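Local coordinates for coenzyme F420-dependent N(5),N(10)-methenyltetrahydromethanopterin reductase-related protein (Desulfurobacterium thermolithotrophum DSM 11699, PDB 6HUZ) that is an [Fe]-hydrogenase paralog that binds the iron-guanylylpyridinol cofactor and uses tetrahydrofolate derivatives as substrates, at residues I99-L104 with Q129-L134. Residues are numbered along the deposited sequence; the frame is centred on the assembly and turned at random.
Sequences IAETIL and QNAIFL. With FE9 (iron-guanylyl pyridinol cofactor), chain B.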
ATOM      1  N   ILE A  99     -12.700 -14.837  26.747  1.00 48.31           N
ATOM      2  CA  ILE A  99     -11.656 -15.513  27.525  1.00 46.41           C
ATOM      3  C   ILE A  99     -10.792 -14.504  28.270  1.00 48.81           C
ATOM      4  O   ILE A  99     -10.562 -14.664  29.470  1.00 47.11           O
ATOM      5  CB  ILE A  99     -10.796 -16.436  26.609  1.00 48.12           C
ATOM      6  CG1 ILE A  99     -11.646 -17.564  25.996  1.00 49.40           C
ATOM      7  CG2 ILE A  99      -9.624 -17.039  27.377  1.00 45.31           C
ATOM      8  CD1 ILE A  99     -11.186 -18.021  24.663  1.00 53.76           C
ATOM      9  N   ALA A 100     -10.299 -13.466  27.560  1.00 41.98           N
ATOM     10  CA  ALA A 100      -9.448 -12.445  28.174  1.00 38.60           C
ATOM     11  C   ALA A 100     -10.141 -11.719  29.337  1.00 45.26           C
ATOM     12  O   ALA A 100      -9.525 -11.459  30.366  1.00 43.53           O
ATOM     13  CB  ALA A 100      -9.023 -11.444  27.122  1.00 38.44           C
ATOM     14  N   GLU A 101     -11.420 -11.399  29.179  1.00 45.59           N
ATOM     15  CA  GLU A 101     -12.156 -10.693  30.222  1.00 46.27           C
ATOM     16  C   GLU A 101     -12.399 -11.591  31.429  1.00 50.93           C
ATOM     17  O   GLU A 101     -12.385 -11.127  32.566  1.00 51.99           O
ATOM     18  CB  GLU A 101     -13.496 -10.227  29.643  1.00 48.42           C
ATOM     19  CG  GLU A 101     -14.210  -9.148  30.438  1.00 65.31           C
ATOM     20  CD  GLU A 101     -15.232  -8.378  29.616  1.00 96.30           C
ATOM     21  OE1 GLU A 101     -15.590  -7.250  30.026  1.00119.32           O
ATOM     22  OE2 GLU A 101     -15.669  -8.897  28.561  1.00 66.08           O
ATOM     23  N   THR A 102     -12.631 -12.879  31.174  1.00 49.11           N
ATOM     24  CA  THR A 102     -12.913 -13.866  32.223  1.00 50.20           C
ATOM     25  C   THR A 102     -11.682 -14.198  33.068  1.00 56.49           C
ATOM     26  O   THR A 102     -11.813 -14.326  34.283  1.00 56.33           O
ATOM     27  CB  THR A 102     -13.524 -15.111  31.558  1.00 51.31           C
ATOM     28  OG1 THR A 102     -14.711 -14.724  30.865  1.00 60.77           O
ATOM     29  CG2 THR A 102     -13.854 -16.210  32.540  1.00 53.86           C
ATOM     30  N   ILE A 103     -10.489 -14.339  32.444  1.00 53.03           N
ATOM     31  CA  ILE A 103      -9.259 -14.682  33.196  1.00 50.69           C
ATOM     32  C   ILE A 103      -8.575 -13.478  33.829  1.00 53.91           C
ATOM     33  O   ILE A 103      -7.772 -13.643  34.743  1.00 51.91           O
ATOM     34  CB  ILE A 103      -8.244 -15.438  32.299  1.00 50.73           C
ATOM     35  CG1 ILE A 103      -7.611 -14.498  31.241  1.00 48.06           C
ATOM     36  CG2 ILE A 103      -8.899 -16.691  31.691  1.00 47.25           C
ATOM     37  CD1 ILE A 103      -6.588 -15.128  30.291  1.00 46.28           C
ATOM     38  N   LEU A 104      -8.875 -12.275  33.341  1.00 51.84           N
ATOM     39  CA  LEU A 104      -8.267 -11.040  33.843  1.00 53.21           C
ATOM     40  C   LEU A 104      -8.189 -10.905  35.396  1.00 57.64           C
ATOM     41  O   LEU A 104      -7.139 -10.519  35.896  1.00 57.30           O
ATOM     42  CB  LEU A 104      -9.001  -9.841  33.217  1.00 53.41           C
ATOM     43  CG  LEU A 104      -8.336  -8.488  33.302  1.00 57.37           C
ATOM     44  CD1 LEU A 104      -7.069  -8.454  32.475  1.00 57.66           C
ATOM     45  CD2 LEU A 104      -9.276  -7.423  32.791  1.00 61.07           C
ATOM     46  N   GLN A 129     -10.075  -1.861  28.547  1.00 42.74           N
ATOM     47  CA  GLN A 129      -9.849  -0.718  29.446  1.00 40.96           C
ATOM     48  C   GLN A 129     -10.803  -0.595  30.634  1.00 43.75           C
ATOM     49  O   GLN A 129     -10.332  -0.378  31.749  1.00 38.94           O
ATOM     50  CB  GLN A 129      -9.812   0.609  28.655  1.00 42.89           C
ATOM     51  CG  GLN A 129      -8.554   0.759  27.794  1.00 44.00           C
ATOM     52  CD  GLN A 129      -7.264   0.669  28.585  1.00 51.11           C
ATOM     53  OE1 GLN A 129      -7.025   1.432  29.524  1.00 49.00           O
ATOM     54  NE2 GLN A 129      -6.400  -0.257  28.225  1.00 43.13           N
ATOM     55  N   ASN A 130     -12.123  -0.713  30.447  1.00 41.87           N
ATOM     56  CA  ASN A 130     -12.992  -0.575  31.606  1.00 41.79           C
ATOM     57  C   ASN A 130     -12.840  -1.758  32.588  1.00 41.38           C
ATOM     58  O   ASN A 130     -12.946  -1.571  33.798  1.00 39.79           O
ATOM     59  CB  ASN A 130     -14.446  -0.409  31.176  1.00 49.77           C
ATOM     60  CG  ASN A 130     -15.322   0.052  32.311  1.00 69.45           C
ATOM     61  OD1 ASN A 130     -14.998   1.013  33.038  1.00 61.12           O
ATOM     62  ND2 ASN A 130     -16.447  -0.628  32.498  1.00 62.99           N
ATOM     63  N   ALA A 131     -12.588  -2.958  32.069  1.00 40.51           N
ATOM     64  CA  ALA A 131     -12.415  -4.143  32.919  1.00 41.46           C
ATOM     65  C   ALA A 131     -11.142  -3.957  33.769  1.00 44.28           C
ATOM     66  O   ALA A 131     -11.148  -4.282  34.944  1.00 51.50           O
ATOM     67  CB  ALA A 131     -12.311  -5.390  32.050  1.00 41.68           C
ATOM     68  N   ILE A 132     -10.077  -3.412  33.183  1.00 41.85           N
ATOM     69  CA  ILE A 132      -8.820  -3.156  33.898  1.00 40.45           C
ATOM     70  C   ILE A 132      -9.116  -2.142  35.003  1.00 44.90           C
ATOM     71  O   ILE A 132      -8.757  -2.380  36.147  1.00 42.73           O
ATOM     72  CB  ILE A 132      -7.708  -2.663  32.953  1.00 41.12           C
ATOM     73  CG1 ILE A 132      -7.231  -3.786  32.005  1.00 40.36           C
ATOM     74  CG2 ILE A 132      -6.545  -2.083  33.733  1.00 40.49           C
ATOM     75  CD1 ILE A 132      -6.612  -3.244  30.580  1.00 41.09           C
ATOM     76  N   PHE A 133      -9.775  -1.006  34.678  1.00 43.59           N
ATOM     77  CA  PHE A 133     -10.101  -0.029  35.729  1.00 42.45           C
ATOM     78  C   PHE A 133     -10.889  -0.680  36.875  1.00 44.29           C
ATOM     79  O   PHE A 133     -10.536  -0.501  38.037  1.00 43.32           O
ATOM     80  CB  PHE A 133     -10.920   1.145  35.177  1.00 42.35           C
ATOM     81  CG  PHE A 133     -11.460   2.079  36.240  1.00 42.84           C
ATOM     82  CD1 PHE A 133     -10.617   2.942  36.921  1.00 42.65           C
ATOM     83  CD2 PHE A 133     -12.817   2.137  36.510  1.00 43.02           C
ATOM     84  CE1 PHE A 133     -11.121   3.823  37.871  1.00 43.53           C
ATOM     85  CE2 PHE A 133     -13.317   2.998  37.488  1.00 47.01           C
ATOM     86  CZ  PHE A 133     -12.462   3.821  38.176  1.00 44.71           C
ATOM     87  N   LEU A 134     -11.960  -1.416  36.547  1.00 41.41           N
ATOM     88  CA  LEU A 134     -12.812  -2.066  37.547  1.00 43.64           C
ATOM     89  C   LEU A 134     -12.130  -3.124  38.398  1.00 51.78           C
ATOM     90  O   LEU A 134     -12.389  -3.186  39.594  1.00 52.88           O
ATOM     91  CB  LEU A 134     -14.025  -2.700  36.864  1.00 43.62           C
ATOM     92  CG  LEU A 134     -15.059  -1.728  36.330  1.00 45.80           C
ATOM     93  CD1 LEU A 134     -16.143  -2.468  35.558  1.00 46.66           C
ATOM     94  CD2 LEU A 134     -15.664  -0.936  37.463  1.00 45.45           C
TER
HETATM   95  O2  FE9 B 401      -4.399 -20.491  11.650  1.00 34.73           O
HETATM   96 FE   FE9 B 401      -2.149 -18.678  13.082  1.00 38.83          FE
HETATM   97  C1F FE9 B 401      -1.310 -20.299  13.226  1.00 43.65           C
HETATM   98  O1F FE9 B 401      -0.787 -21.300  13.320  1.00 45.55           O
HETATM   99  C2F FE9 B 401      -0.525 -17.920  12.685  1.00 42.29           C
HETATM  100  O2F FE9 B 401       0.486 -17.461  12.474  1.00 38.49           O
HETATM  101  C8  FE9 B 401      -2.012 -18.232  14.930  1.00 36.75           C
HETATM  102  O18 FE9 B 401      -1.005 -17.750  15.418  1.00 41.07           O
HETATM  103  C7  FE9 B 401      -3.223 -18.481  15.813  1.00 36.62           C
HETATM  104  C6  FE9 B 401      -4.178 -19.286  14.978  1.00 33.09           C
HETATM  105  N1  FE9 B 401      -3.834 -19.504  13.633  1.00 36.67           N
HETATM  106  C5  FE9 B 401      -5.407 -19.834  15.574  1.00 35.77           C
HETATM  107  C5M FE9 B 401      -5.738 -19.529  17.007  1.00 28.74           C
HETATM  108  C4  FE9 B 401      -6.302 -20.629  14.718  1.00 39.15           C
HETATM  109  C3  FE9 B 401      -5.936 -20.851  13.292  1.00 37.50           C
HETATM  110  C3M FE9 B 401      -6.792 -21.671  12.361  1.00 29.52           C
HETATM  111  C2  FE9 B 401      -4.643 -20.260  12.782  1.00 32.60           C
HETATM  112  O3P FE9 B 401      -7.471 -21.053  15.272  1.00 43.88           O
HETATM  113  P1  FE9 B 401      -7.724 -22.564  15.784  1.00 36.62           P
HETATM  114  O1P FE9 B 401      -6.763 -23.457  15.156  1.00 26.09           O
HETATM  115  O2P FE9 B 401      -9.188 -22.997  15.249  1.00 34.30           O
HETATM  116  O5' FE9 B 401      -7.582 -22.519  17.371  1.00 35.40           O
HETATM  117  C5' FE9 B 401      -8.551 -21.910  18.209  1.00 33.42           C
HETATM  118  C4' FE9 B 401      -8.679 -22.807  19.435  1.00 29.23           C
HETATM  119  O4' FE9 B 401      -9.503 -22.172  20.406  1.00 33.96           O
HETATM  120  C1' FE9 B 401     -10.222 -23.187  21.093  1.00 30.10           C
HETATM  121  C2' FE9 B 401     -10.591 -24.164  19.997  1.00 41.09           C
HETATM  122  O2' FE9 B 401     -10.938 -25.473  20.469  1.00 48.18           O
HETATM  123  C3' FE9 B 401      -9.339 -24.151  19.128  1.00 33.67           C
HETATM  124  O3' FE9 B 401      -8.431 -25.206  19.450  1.00 35.22           O
HETATM  125  N9A FE9 B 401     -11.341 -22.583  21.842  1.00 33.44           N
HETATM  126  C4A FE9 B 401     -11.197 -22.185  23.084  1.00 37.87           C
HETATM  127  N3A FE9 B 401     -10.173 -22.262  23.966  1.00 39.37           N
HETATM  128  C2A FE9 B 401     -10.361 -21.808  25.222  1.00 37.18           C
HETATM  129  N2A FE9 B 401      -9.301 -21.866  26.058  1.00 37.80           N
HETATM  130  N1A FE9 B 401     -11.524 -21.292  25.666  1.00 38.06           N
HETATM  131  C6A FE9 B 401     -12.622 -21.222  24.892  1.00 35.53           C
HETATM  132  O6A FE9 B 401     -13.682 -20.727  25.310  1.00 37.70           O
HETATM  133  C5A FE9 B 401     -12.506 -21.664  23.501  1.00 37.77           C
HETATM  134  N7A FE9 B 401     -13.315 -21.742  22.434  1.00 37.73           N
HETATM  135  C8A FE9 B 401     -12.592 -22.301  21.430  1.00 31.54           C
HETATM  136  O   HOH W   1      -2.872 -18.503  10.961  1.00 38.05           O
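L104 meets A131 through a single methyl, its CD2 lying 3.7 Å from A131 CB. Both side chains leave their backbones toward the opposing segment. L104 holds CG anti to its backbone N (chi1 -165°), which extends the isobutyl group across the gap, and one branch, CD2, does the touching. Alanine suits the receiving position because its lone methyl lets the leucine come close to the helix backbone. The same CD2 also lies 4.2 Å from I132 CG1 and thus rests between A131 and its neighbour. I132 comes in from beside A131, with CG1 its nearest side-chain atom to CD2, while L104 also packs on I140.

At the more exposed margin, E101 reaches alongside with its long chain, and its OE1 passes A131 CB at 4.3 Å, a loose approach without polar character. The carboxylate finds its bond elsewhere: OE2 is hydrogen-bonded to the hydroxyl of Y127 in the preceding helix, 121-127.

The two segments belong to successive crossovers of a Rossmann-type parallel sheet: helix 95-103 leads from strand 84-87 to strand 112-115, and helix 129-135 comes before strand 141-144. Five residues before L104, I99 points to the cofactor. Its CD1 lies over the face of the guanine, 3.4 Å from N1A; CG1, on the same side, sits past the rim, 3.7 Å from N1A. With CG1 anti to the carbonyl carbon (chi1 -63°), the ethyl branch is directed at the base. Replacing I99 with alanine would probably open a gap over that face and let the guanine tilt.

Helix 95-103 therefore offers hydrocarbon on both fronts: across to 129-134 the contact is small and dispersive, likely to fix how far apart the helices sit rather than how they are turned, whereas the branched aliphatic end of I99 packs against the flat guanine face, a nonpolar contact beside the cofactor's hydrogen bonds.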